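PA0821 (PDB 7DRG) probably serves as the antitoxin, or immunity protein, that neutralises a VRR-NUC domain-containing type VI secretion effector in Pseudomonas aeruginosa. Local coordinates at residues L76-P81 with P86-R91. Residues are numbered along the deposited sequence; the frame is centred on the assembly and turned at random.
Sequences LWREEP and PLTAYR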
loop_
_atom_site.group_PDB
_atom_site.type_symbol
_atom_site.label_atom_id
_atom_site.label_comp_id
_atom_site.label_asym_id
_atom_site.label_seq_id
_atom_site.Cartn_x
_atom_site.Cartn_y
_atom_site.Cartn_z
ATOM N N LEU B 76 16.645 11.525 -24.975
ATOM C CA LEU B 76 15.620 12.487 -25.361
ATOM C C LEU B 76 14.494 11.748 -26.071
ATOM O O LEU B 76 14.717 11.134 -27.127
ATOM C CB LEU B 76 16.198 13.578 -26.268
ATOM C CG LEU B 76 15.129 14.485 -26.873
ATOM C CD1 LEU B 76 14.402 15.259 -25.784
ATOM C CD2 LEU B 76 15.774 15.432 -27.878
ATOM N N TRP B 77 13.291 11.822 -25.505
ATOM C CA TRP B 77 12.086 11.252 -26.101
ATOM C C TRP B 77 11.264 12.362 -26.749
ATOM O O TRP B 77 11.065 13.427 -26.152
ATOM C CB TRP B 77 11.238 10.520 -25.046
ATOM C CG TRP B 77 11.769 9.172 -24.609
ATOM C CD1 TRP B 77 12.467 8.884 -23.459
ATOM C CD2 TRP B 77 11.628 7.927 -25.312
ATOM N NE1 TRP B 77 12.769 7.541 -23.419
ATOM C CE2 TRP B 77 12.265 6.933 -24.539
ATOM C CE3 TRP B 77 11.027 7.561 -26.518
ATOM C CZ2 TRP B 77 12.316 5.598 -24.937
ATOM C CZ3 TRP B 77 11.083 6.236 -26.913
ATOM C CH2 TRP B 77 11.726 5.273 -26.127
ATOM N N ARG B 78 10.794 12.117 -27.972
ATOM C CA ARG B 78 9.939 13.053 -28.687
ATOM C C ARG B 78 8.790 12.283 -29.321
ATOM O O ARG B 78 9.001 11.216 -29.901
ATOM C CB ARG B 78 10.713 13.822 -29.771
ATOM C CG ARG B 78 11.796 14.772 -29.242
ATOM C CD ARG B 78 12.534 15.438 -30.395
ATOM N NE ARG B 78 13.084 14.423 -31.279
ATOM C CZ ARG B 78 13.373 14.624 -32.556
ATOM N NH1 ARG B 78 13.176 15.820 -33.104
ATOM N NH2 ARG B 78 13.861 13.626 -33.281
ATOM N N GLU B 79 7.576 12.821 -29.213
ATOM C CA GLU B 79 6.413 12.140 -29.775
ATOM C C GLU B 79 6.270 12.491 -31.249
ATOM O O GLU B 79 6.091 13.664 -31.597
ATOM C CB GLU B 79 5.139 12.498 -29.014
ATOM C CG GLU B 79 3.896 11.846 -29.606
ATOM C CD GLU B 79 2.686 11.926 -28.696
ATOM O OE1 GLU B 79 1.685 11.236 -28.986
ATOM O OE2 GLU B 79 2.737 12.671 -27.693
ATOM N N GLU B 80 6.348 11.467 -32.106
ATOM C CA GLU B 80 6.223 11.533 -33.561
ATOM C C GLU B 80 6.873 12.787 -34.138
ATOM O O GLU B 80 6.183 13.656 -34.684
ATOM C CB GLU B 80 4.753 11.446 -33.970
ATOM C CG GLU B 80 4.058 10.216 -33.398
ATOM C CD GLU B 80 2.851 9.780 -34.202
ATOM O OE1 GLU B 80 2.483 8.589 -34.118
ATOM O OE2 GLU B 80 2.273 10.623 -34.919
ATOM N N PRO B 81 8.196 12.907 -34.043
ATOM C CA PRO B 81 8.863 14.107 -34.548
ATOM C C PRO B 81 8.852 14.163 -36.068
ATOM O O PRO B 81 8.904 13.140 -36.754
ATOM C CB PRO B 81 10.291 13.967 -34.012
ATOM C CG PRO B 81 10.487 12.496 -33.873
ATOM C CD PRO B 81 9.150 11.930 -33.488
ATOM N N PRO B 86 11.872 9.097 -32.510
ATOM C CA PRO B 86 11.257 9.290 -31.190
ATOM C C PRO B 86 12.249 9.192 -30.046
ATOM O O PRO B 86 12.081 9.887 -29.037
ATOM C CB PRO B 86 10.207 8.171 -31.129
ATOM C CG PRO B 86 9.889 7.878 -32.553
ATOM C CD PRO B 86 11.165 8.081 -33.312
ATOM N N LEU B 87 13.287 8.370 -30.177
ATOM C CA LEU B 87 14.293 8.188 -29.140
ATOM C C LEU B 87 15.666 8.561 -29.676
ATOM O O LEU B 87 16.093 8.043 -30.712
ATOM C CB LEU B 87 14.315 6.745 -28.638
ATOM C CG LEU B 87 15.424 6.483 -27.619
ATOM C CD1 LEU B 87 15.218 7.353 -26.383
ATOM C CD2 LEU B 87 15.461 5.006 -27.251
ATOM N N THR B 88 16.364 9.447 -28.961
ATOM C CA THR B 88 17.708 9.877 -29.325
ATOM C C THR B 88 18.600 9.830 -28.092
ATOM O O THR B 88 18.206 10.310 -27.027
ATOM C CB THR B 88 17.699 11.301 -29.910
ATOM O OG1 THR B 88 16.716 11.393 -30.954
ATOM C CG2 THR B 88 19.068 11.667 -30.471
ATOM N N ALA B 89 19.796 9.258 -28.229
ATOM C CA ALA B 89 20.767 9.343 -27.147
ATOM C C ALA B 89 21.136 10.801 -26.906
ATOM O O ALA B 89 21.277 11.581 -27.850
ATOM C CB ALA B 89 22.021 8.534 -27.470
ATOM N N TYR B 90 21.286 11.171 -25.632
ATOM C CA TYR B 90 21.510 12.577 -25.290
ATOM C C TYR B 90 22.761 13.126 -25.969
ATOM O O TYR B 90 22.786 14.284 -26.407
ATOM C CB TYR B 90 21.598 12.728 -23.769
ATOM C CG TYR B 90 21.955 14.119 -23.279
ATOM C CD1 TYR B 90 21.084 15.188 -23.460
ATOM C CD2 TYR B 90 23.149 14.347 -22.607
ATOM C CE1 TYR B 90 21.413 16.468 -23.002
ATOM C CE2 TYR B 90 23.485 15.613 -22.151
ATOM C CZ TYR B 90 22.613 16.663 -22.342
ATOM O OH TYR B 90 22.957 17.914 -21.873
ATOM N N ARG B 91 23.803 12.297 -26.076
ATOM C CA ARG B 91 25.024 12.664 -26.788
ATOM C C ARG B 91 24.756 13.082 -28.228
ATOM O O ARG B 91 25.487 13.915 -28.775
ATOM C CB ARG B 91 26.000 11.487 -26.790
ATOM C CG ARG B 91 27.074 11.528 -25.735
ATOM C CD ARG B 91 28.099 10.435 -26.006
ATOM N NE ARG B 91 28.792 10.647 -27.275
ATOM C CZ ARG B 91 29.942 11.302 -27.394
ATOM N NH1 ARG B 91 30.530 11.808 -26.319
ATOM N NH2 ARG B 91 30.506 11.452 -28.586
HETATM O O HOH W 1 14.206 12.061 -29.782
#
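Trp77 and Leu87 face each other as a non-hydrogen-bonded pair in a short antiparallel beta hairpin whose strand 87-89 pairs with strand 75-77, which in turn pairs with strand 109-114. This is the tight part of the contact. With its CG anti to the backbone N (chi1 176°), Leu87 lays CD1 over one face of the indole, 3.7 Å from the centroid of the Trp77 six-membered ring, a CH-pi contact. The broad ring suits the place because it also reaches Pro188 and Thr189, while a branched leucine can set two methyls against it.

Leu76 and Thr88 are doubly bonded: Leu76 N donates to Thr88 O at 2.9 Å and Thr88 N returns a bond to Leu76 O. Toward the turn the pairing ends in a single bond, Arg78 N to Pro86 O at 2.8 Å. Pro86 suits this end of the ladder, having a carbonyl to accept but no N-H to give.

On the other face Leu76 is buried against Met99 and Tyr113. The turn side is looser: Pro86 is exposed, and its CG packs only lightly on Pro81 CD, at 4.2 Å. Pro81 CB lies over one face of the Arg78 guanidinium, and Arg78 NH2 hydrogen-bonds the Gln83 and Lys85 carbonyls, holding the turn. Thr88 shares the Leu76 face, where its hydroxyl suits a polar neighbour: a water hydrogen-bonded to Thr88 OG1 (2.8 Å) accepts from Arg78 NE (3.0 Å).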